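Local coordinates for protein D-glyceraldehyde dehydrogenase (NADP(+)) (Thermoplasma acidophilum, PDB 5J77) that catalyses the NADP-dependent oxidation of D-glyceraldehyde to (R)-glycerate in the non-phosphorylated Entner-Doudoroff pathway, at residues N119-E124 with I132-V137; D400-N405 with E426-G431; Y407-Y412 with R451-A456. The protein carries 2 engineered substitutions. All coordinates share one frame; numbering follows the deposited sequence. Where two conformers were deposited one is given.

Contact 1. Residues N119-E124 with I132-V137; sequences NGEVVE and IFQYKV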
# COMPACT_ATOMS: atom_id res chain seq x y z
N ASN A 119 -1.99 7.77 4.17
CA ASN A 119 -0.61 8.11 4.42
C ASN A 119 0.12 8.65 3.21
O ASN A 119 -0.21 8.28 2.10
CB ASN A 119 0.13 6.86 4.96
CG ASN A 119 0.04 5.62 4.02
OD1 ASN A 119 -0.82 4.76 4.20
ND2 ASN A 119 0.99 5.50 3.08
N GLY A 120 1.11 9.50 3.41
CA GLY A 120 2.07 9.78 2.33
C GLY A 120 3.19 8.78 2.33
O GLY A 120 3.14 7.78 3.02
N GLU A 121 4.28 9.11 1.67
CA GLU A 121 5.39 8.12 1.48
C GLU A 121 6.73 8.75 1.65
O GLU A 121 6.87 9.97 1.42
CB GLU A 121 5.27 7.32 0.14
CG GLU A 121 3.97 6.48 0.12
CD GLU A 121 3.87 5.39 -0.96
OE1 GLU A 121 4.88 5.05 -1.69
OE2 GLU A 121 2.76 4.85 -1.09
N VAL A 122 7.66 7.93 2.17
CA VAL A 122 9.07 8.28 2.21
C VAL A 122 9.86 7.30 1.23
O VAL A 122 9.82 6.10 1.36
CB VAL A 122 9.67 8.20 3.62
CG1 VAL A 122 11.09 8.71 3.63
CG2 VAL A 122 8.85 9.02 4.60
N VAL A 123 10.61 7.92 0.33
CA VAL A 123 11.38 7.27 -0.70
C VAL A 123 12.85 7.67 -0.61
O VAL A 123 13.15 8.83 -0.34
CB VAL A 123 10.91 7.77 -2.04
CG1 VAL A 123 11.24 6.77 -3.02
CG2 VAL A 123 9.42 7.95 -2.02
N GLU A 124 13.73 6.72 -0.91
CA GLU A 124 15.16 6.94 -1.09
C GLU A 124 15.43 8.06 -2.10
O GLU A 124 14.75 8.14 -3.13
CB GLU A 124 15.88 5.67 -1.57
CG GLU A 124 16.69 5.00 -0.51
CD GLU A 124 17.27 3.68 -0.96
OE1 GLU A 124 16.47 2.75 -1.09
OE2 GLU A 124 18.49 3.58 -1.14
N ILE A 132 13.20 11.73 -0.32
CA ILE A 132 12.09 12.31 -1.05
C ILE A 132 10.85 12.05 -0.22
O ILE A 132 10.49 10.89 -0.02
CB ILE A 132 11.95 11.76 -2.47
CG1 ILE A 132 13.23 12.03 -3.25
CG2 ILE A 132 10.83 12.50 -3.15
CD1 ILE A 132 13.36 11.36 -4.58
N PHE A 133 10.23 13.11 0.28
CA PHE A 133 9.06 12.99 1.11
C PHE A 133 7.87 13.21 0.22
O PHE A 133 7.83 14.12 -0.56
CB PHE A 133 9.06 13.99 2.26
CG PHE A 133 10.18 13.78 3.20
CD1 PHE A 133 10.10 12.80 4.13
CD2 PHE A 133 11.38 14.50 3.07
CE1 PHE A 133 11.13 12.58 5.01
CE2 PHE A 133 12.44 14.24 3.90
CZ PHE A 133 12.30 13.28 4.90
N GLN A 134 6.88 12.36 0.34
CA GLN A 134 5.69 12.50 -0.52
C GLN A 134 4.46 12.69 0.33
O GLN A 134 3.99 11.72 0.93
CB GLN A 134 5.56 11.28 -1.48
CG GLN A 134 6.83 11.13 -2.30
CD GLN A 134 6.87 9.93 -3.22
OE1 GLN A 134 6.33 8.89 -2.91
NE2 GLN A 134 7.55 10.08 -4.34
N TYR A 135 3.94 13.91 0.33
CA TYR A 135 2.77 14.27 1.13
C TYR A 135 1.47 14.16 0.26
O TYR A 135 1.48 14.52 -0.90
CB TYR A 135 2.87 15.69 1.69
CG TYR A 135 3.82 15.94 2.83
CD1 TYR A 135 4.97 15.22 2.98
CD2 TYR A 135 3.59 17.01 3.73
CE1 TYR A 135 5.88 15.49 4.03
CE2 TYR A 135 4.47 17.29 4.79
CZ TYR A 135 5.64 16.54 4.92
OH TYR A 135 6.55 16.76 5.90
N LYS A 136 0.38 13.72 0.88
CA LYS A 136 -0.99 13.75 0.26
C LYS A 136 -1.79 14.87 0.88
O LYS A 136 -2.05 14.81 2.04
CB LYS A 136 -1.68 12.39 0.45
CG LYS A 136 -1.10 11.33 -0.46
CD LYS A 136 -1.84 9.98 -0.35
CE LYS A 136 -0.98 8.93 -1.03
NZ LYS A 136 -1.30 7.51 -0.78
N VAL A 137 -2.15 15.90 0.11
CA VAL A 137 -2.83 17.10 0.63
C VAL A 137 -4.12 17.33 -0.18
O VAL A 137 -4.22 16.83 -1.32
CB VAL A 137 -1.91 18.31 0.48
CG1 VAL A 137 -0.56 18.04 1.21
CG2 VAL A 137 -1.63 18.63 -0.99
O HOH W 1 5.79 6.50 -3.86
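Glu-121 and Gln-134 exchange two backbone hydrogen bonds, the shorter running 2.6 Å from Gln-134 N to Glu-121 O. Val-123 and Ile-132 repeat the exchange two residues on, which makes this an antiparallel hairpin with Val-122 and Phe-133 as the non-hydrogen-bonded pair between. A water couples the polar side chains, donating to Glu-121 OE1 and, at 2.6 Å, to Gln-134 OE1. Near the open end, Lys-136 stretches out so that NZ reaches Asn-119 O in a weak bond of 3.2 Å; the ammonium is also bonded to Tyr-462 of a third subunit, as is Glu-121 OE2. With CG beside the backbone N (chi1 -56°) and the chain extended beyond, Gln-134 lays its amide against Val-123, whose CG2 lies 3.4 Å from Gln-134 CD; NE2 bonds to Asn-472 of strand 468-476 and to Gln-444 O of the third subunit. On the other face Val-122 runs alongside Phe-133, CG2 coming 4.0 Å from ring atom CD1. Gly-120 to Val-122 pair with a strand of a second subunit, continuing the sheet. The chemistry is that of an oligomerisation hairpin: backbone bonds set the register, the Glu-121 carboxylate and Lys-136 ammonium turn to another subunit, and the Gln-134 amide serves both its own sheet and the third subunit.

Contact 2. Residues D400-N405 with E426-G431; sequences DLANDN and ERIRFG. Engineered in segment 400-405: Asn-405 (natural residue Ser).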
# COMPACT_ATOMS: atom_id res chain seq x y z
N ASP A 400 -17.12 -10.81 -26.41
CA ASP A 400 -17.11 -9.85 -27.51
C ASP A 400 -18.37 -8.98 -27.63
O ASP A 400 -18.28 -7.78 -27.93
CB ASP A 400 -16.86 -10.58 -28.82
CG ASP A 400 -15.42 -11.09 -28.92
OD1 ASP A 400 -14.50 -10.64 -28.16
OD2 ASP A 400 -15.22 -11.95 -29.79
N LEU A 401 -19.53 -9.58 -27.42
CA LEU A 401 -20.79 -8.81 -27.46
C LEU A 401 -20.85 -7.82 -26.29
O LEU A 401 -21.19 -6.65 -26.47
CB LEU A 401 -21.97 -9.77 -27.43
CG LEU A 401 -22.03 -10.64 -28.67
CD1 LEU A 401 -22.97 -11.79 -28.35
CD2 LEU A 401 -22.55 -9.85 -29.85
N ALA A 402 -20.48 -8.26 -25.11
CA ALA A 402 -20.46 -7.39 -23.96
C ALA A 402 -19.53 -6.19 -24.15
O ALA A 402 -19.94 -5.08 -23.93
CB ALA A 402 -20.12 -8.17 -22.72
N ASN A 403 -18.30 -6.40 -24.61
CA ASN A 403 -17.35 -5.31 -24.82
C ASN A 403 -17.60 -4.44 -26.01
O ASN A 403 -17.01 -3.42 -26.16
CB ASN A 403 -15.92 -5.82 -24.88
CG ASN A 403 -15.52 -6.58 -23.66
OD1 ASN A 403 -15.84 -6.21 -22.56
ND2 ASN A 403 -14.79 -7.63 -23.86
N ASP A 404 -18.50 -4.86 -26.87
CA ASP A 404 -18.85 -4.10 -28.04
C ASP A 404 -19.90 -3.10 -27.59
O ASP A 404 -21.07 -3.24 -27.87
CB ASP A 404 -19.39 -5.02 -29.10
CG ASP A 404 -20.06 -4.31 -30.17
OD1 ASP A 404 -19.51 -3.31 -30.60
OD2 ASP A 404 -21.15 -4.72 -30.55
N ASN A 405 -19.43 -2.09 -26.89
CA ASN A 405 -20.23 -1.11 -26.20
C ASN A 405 -19.43 0.15 -25.94
O ASN A 405 -18.34 0.06 -25.45
CB ASN A 405 -20.43 -1.82 -24.87
CG ASN A 405 -21.53 -1.28 -24.00
OD1 ASN A 405 -21.81 -0.11 -24.00
ND2 ASN A 405 -22.10 -2.15 -23.21
N GLU A 426 -11.00 -10.80 -16.19
CA GLU A 426 -10.09 -10.03 -16.97
C GLU A 426 -10.66 -9.74 -18.34
O GLU A 426 -10.42 -8.70 -18.87
CB GLU A 426 -8.76 -10.75 -17.13
CG GLU A 426 -7.94 -10.85 -15.87
CD GLU A 426 -6.46 -10.93 -16.14
OE1 GLU A 426 -5.87 -9.91 -16.48
OE2 GLU A 426 -5.88 -12.01 -16.00
N ARG A 427 -11.39 -10.67 -18.93
CA ARG A 427 -11.94 -10.48 -20.27
C ARG A 427 -13.11 -9.50 -20.39
O ARG A 427 -13.26 -8.85 -21.39
CB ARG A 427 -12.25 -11.83 -20.92
CG ARG A 427 -11.01 -12.61 -21.38
CD ARG A 427 -10.41 -12.04 -22.65
NE ARG A 427 -11.02 -12.63 -23.84
CZ ARG A 427 -11.69 -11.95 -24.75
NH1 ARG A 427 -12.22 -12.57 -25.78
NH2 ARG A 427 -11.86 -10.65 -24.65
N ILE A 428 -13.93 -9.41 -19.37
CA ILE A 428 -15.05 -8.46 -19.35
C ILE A 428 -14.46 -7.08 -19.01
O ILE A 428 -14.12 -6.82 -17.89
CB ILE A 428 -16.14 -8.91 -18.36
CG1 ILE A 428 -16.74 -10.24 -18.80
CG2 ILE A 428 -17.23 -7.87 -18.21
CD1 ILE A 428 -17.58 -10.15 -20.04
N ARG A 429 -14.33 -6.22 -19.99
CA ARG A 429 -13.75 -4.92 -19.81
C ARG A 429 -14.70 -3.85 -19.24
O ARG A 429 -14.98 -2.85 -19.86
CB ARG A 429 -13.09 -4.44 -21.10
CG ARG A 429 -11.99 -5.35 -21.61
CD ARG A 429 -10.66 -5.15 -20.91
NE ARG A 429 -10.05 -3.94 -21.41
CZ ARG A 429 -8.94 -3.40 -20.93
NH1 ARG A 429 -8.31 -3.98 -19.94
NH2 ARG A 429 -8.48 -2.30 -21.47
N PHE A 430 -15.16 -4.11 -18.03
CA PHE A 430 -16.07 -3.26 -17.32
C PHE A 430 -15.57 -2.96 -15.91
O PHE A 430 -14.96 -3.80 -15.27
CB PHE A 430 -17.47 -3.90 -17.26
CG PHE A 430 -18.23 -3.80 -18.55
CD1 PHE A 430 -17.89 -4.57 -19.63
CD2 PHE A 430 -19.26 -2.90 -18.69
CE1 PHE A 430 -18.56 -4.46 -20.81
CE2 PHE A 430 -19.93 -2.78 -19.88
CZ PHE A 430 -19.58 -3.57 -20.94
N GLY A 431 -15.85 -1.76 -15.44
CA GLY A 431 -15.44 -1.37 -14.09
C GLY A 431 -15.99 -2.28 -13.00
O GLY A 431 -15.34 -2.50 -11.97
O HOH W 2 -13.75 -8.91 -26.22
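Asn-403 clasps the backbone of Arg-427 and Arg-429 where helix 418-427 gives way to an inverse gamma turn centred on Arg-429. Both halves of its amide are used. OD1 accepts from Arg-429 N at 3.0 Å, the donor tilted 28° from the carbonyl plane, and ND2 gives a 3.2 Å bond to Arg-427 O, which lies close to the plane of the amide. With CG beside the backbone N (chi1 -57°), the side chain swings across to the turn.

A water extends this clasp outward: it accepts from Asn-403 ND2 and Arg-427 NH2 and donates to Asp-400 OD1. The same carboxylate oxygen lies at the edge of the Arg-427 guanidinium, but the salt bridge from OD1 to NH1 is long, 3.8 Å. Cation-pi contact with Trp-54 of a third subunit gives Arg-427 a further partner.

Inward, the contact turns apolar. Ala-402 CB meets Ile-428 CD1 at 4.2 Å, and both side chains rest on Met-255 of strand 252-256. The Phe-430 ring presents its edge to Ala-402 O, with CZ 3.4 Å from that oxygen. ND2 of the engineered Asn-405 also stands at this edge, 3.7 Å from CZ, its amide steeply inclined to the ring; ND2 bonds to Lys-251 O and OD1 accepts from Tyr-407 N.

Two bonds fix the rotation of the Asn-403 amide and probably steady the turn, so specific pairing is done by this residue, while the water-linked charges near the surface probably add a softer attraction.

Contact 3. Residues Y407-Y412 with R451-A456; sequences YGLASY and RMTGQA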
# COMPACT_ATOMS: atom_id res chain seq x y z
N TYR A 407 -19.92 2.13 -23.55
CA TYR A 407 -19.95 2.26 -22.11
C TYR A 407 -19.19 1.14 -21.48
O TYR A 407 -18.88 0.11 -22.12
CB TYR A 407 -21.40 2.35 -21.53
CG TYR A 407 -22.15 3.50 -22.13
CD1 TYR A 407 -21.96 4.81 -21.68
CD2 TYR A 407 -23.00 3.32 -23.20
CE1 TYR A 407 -22.63 5.91 -22.24
CE2 TYR A 407 -23.68 4.40 -23.78
CZ TYR A 407 -23.48 5.70 -23.29
OH TYR A 407 -24.11 6.76 -23.86
N GLY A 408 -18.86 1.31 -20.22
CA GLY A 408 -18.12 0.31 -19.53
C GLY A 408 -18.19 0.28 -18.04
O GLY A 408 -17.23 -0.02 -17.41
N LEU A 409 -19.35 0.56 -17.49
CA LEU A 409 -19.53 0.55 -16.06
C LEU A 409 -19.80 -0.82 -15.47
O LEU A 409 -18.90 -1.55 -15.21
CB LEU A 409 -20.57 1.57 -15.59
CG LEU A 409 -20.23 2.26 -14.28
CD1 LEU A 409 -21.13 3.42 -13.92
CD2 LEU A 409 -20.06 1.31 -13.13
N ALA A 410 -21.05 -1.16 -15.24
CA ALA A 410 -21.36 -2.44 -14.64
C ALA A 410 -21.67 -3.53 -15.63
O ALA A 410 -21.85 -3.29 -16.78
CB ALA A 410 -22.46 -2.30 -13.61
N SER A 411 -21.72 -4.75 -15.13
CA SER A 411 -22.02 -5.93 -15.93
C SER A 411 -22.37 -7.03 -14.97
O SER A 411 -21.96 -6.99 -13.81
CB SER A 411 -20.79 -6.35 -16.71
OG SER A 411 -19.61 -6.52 -15.86
N TYR A 412 -23.09 -8.03 -15.45
CA TYR A 412 -23.57 -9.10 -14.59
C TYR A 412 -23.34 -10.45 -15.23
O TYR A 412 -23.44 -10.56 -16.45
CB TYR A 412 -25.10 -8.92 -14.31
CG TYR A 412 -25.41 -7.60 -13.61
CD1 TYR A 412 -25.63 -6.46 -14.35
CD2 TYR A 412 -25.47 -7.51 -12.23
CE1 TYR A 412 -25.86 -5.26 -13.74
CE2 TYR A 412 -25.74 -6.29 -11.60
CZ TYR A 412 -25.90 -5.17 -12.35
OH TYR A 412 -26.16 -3.91 -11.78
N ARG A 451 -13.96 3.22 -21.07
CA ARG A 451 -14.51 3.90 -22.24
C ARG A 451 -15.31 5.15 -21.89
O ARG A 451 -14.77 5.99 -21.23
CB ARG A 451 -15.27 2.93 -23.13
CG ARG A 451 -14.39 1.85 -23.74
CD ARG A 451 -15.13 0.80 -24.53
NE ARG A 451 -16.09 -0.00 -23.74
CZ ARG A 451 -15.76 -0.92 -22.83
NH1 ARG A 451 -14.51 -1.19 -22.56
NH2 ARG A 451 -16.69 -1.60 -22.17
N MET A 452 -16.57 5.31 -22.30
CA MET A 452 -17.28 6.59 -22.14
C MET A 452 -17.81 6.81 -20.72
O MET A 452 -18.39 7.84 -20.44
CB MET A 452 -18.40 6.75 -23.17
CG MET A 452 -17.90 6.90 -24.61
SD MET A 452 -16.66 8.21 -24.92
CE MET A 452 -17.56 9.69 -24.45
N THR A 453 -17.48 5.92 -19.80
CA THR A 453 -18.07 5.96 -18.50
C THR A 453 -17.44 7.10 -17.65
O THR A 453 -18.06 7.65 -16.72
CB THR A 453 -18.11 4.50 -17.95
OG1 THR A 453 -19.25 3.79 -18.59
CG2 THR A 453 -18.25 4.53 -16.43
N GLY A 454 -16.22 7.54 -18.00
CA GLY A 454 -15.74 8.82 -17.48
C GLY A 454 -14.31 8.87 -17.04
O GLY A 454 -13.41 8.49 -17.81
N GLN A 455 -14.10 9.34 -15.83
CA GLN A 455 -12.74 9.68 -15.35
C GLN A 455 -12.66 9.33 -13.87
O GLN A 455 -13.54 9.65 -13.10
CB GLN A 455 -12.48 11.19 -15.53
CG GLN A 455 -12.53 11.73 -16.96
CD GLN A 455 -11.30 11.31 -17.77
OE1 GLN A 455 -10.28 11.00 -17.20
NE2 GLN A 455 -11.42 11.29 -19.05
N ALA A 456 -11.56 8.74 -13.47
CA ALA A 456 -11.28 8.41 -12.09
C ALA A 456 -12.43 7.50 -11.55
O ALA A 456 -13.02 6.73 -12.30
CB ALA A 456 -11.08 9.69 -11.28
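The backbones draw closest at Tyr-407 and Met-452, whose CA atoms are 5.1 Å apart, and the two segments meet there without forming a beta ladder, joined instead by side chains that reach for main-chain atoms. Thr-453 OG1 accepts from Gly-408 N at 3.0 Å in a nearly straight bond (166° at the hydrogen). Its hydroxyl is also bonded to Gly-249 O, so one small side chain ties two loops together. The torsion that sets OG1 beside its own backbone N (chi1 -78°) leaves the methyl directed at Leu-409, where CG2 lies 3.7 Å from CG and the two side chains cross at about a right angle.

Arg-451 takes the other side of the same peptide, whose N-H goes to Thr-453 and whose C=O goes to the guanidinium. Its NH2 donates to Tyr-407 O at 2.8 Å, the oxygen standing near the edge of the guanidinium yet tilted 27° from its plane, and NE adds a weak bond of 3.2 Å to the same Tyr-407 O. A bend at chi3 turns the guanidinium toward this carbonyl. The group has further work: NE bonds to Asn-405 O, NH2 to Arg-429 O, and the cation meets the Phe-430 ring. Three backbone carbonyls thus converge on one charged group, which would be expected to suit its positive charge. Met-452 adds a looser touch, its CB 4.3 Å from Tyr-407 CD1.

Tyr-407 and Met-452 both rest on Thr-227 of helix 227-236, which by similarity to relatives probably lies in the NADP(+) site, while Leu-409 packs on Glu-247, the predicted proton acceptor, at strand 243-247. The chain continues into strand 410-414, flanked by strands 252-256 and 432-435.

In the fold
Contacts 2 and 3 interlock, their segments alternating along the chain and their centres about 10 Å apart, with strand 410-414 between the two helices that contact 2 brings together. Arg-451 and the backbone pairing of Gly-408 with Gly-431 tie one to the other. Contact 1 stands apart on a hairpin reaching into the tetramer; its strand 130-145 shares a mixed sheet with strand 454-455 of contact 3, yet the contacts do not touch. Its burial owes much to other subunits, whereas contact 3 lies nearest the middle of its own chain and is mostly buried, and contact 2 grades from apolar interior to a water-bridged, more exposed side. Chemistry follows place: regular backbone pairing in the hairpin, side chains holding loop backbone elsewhere.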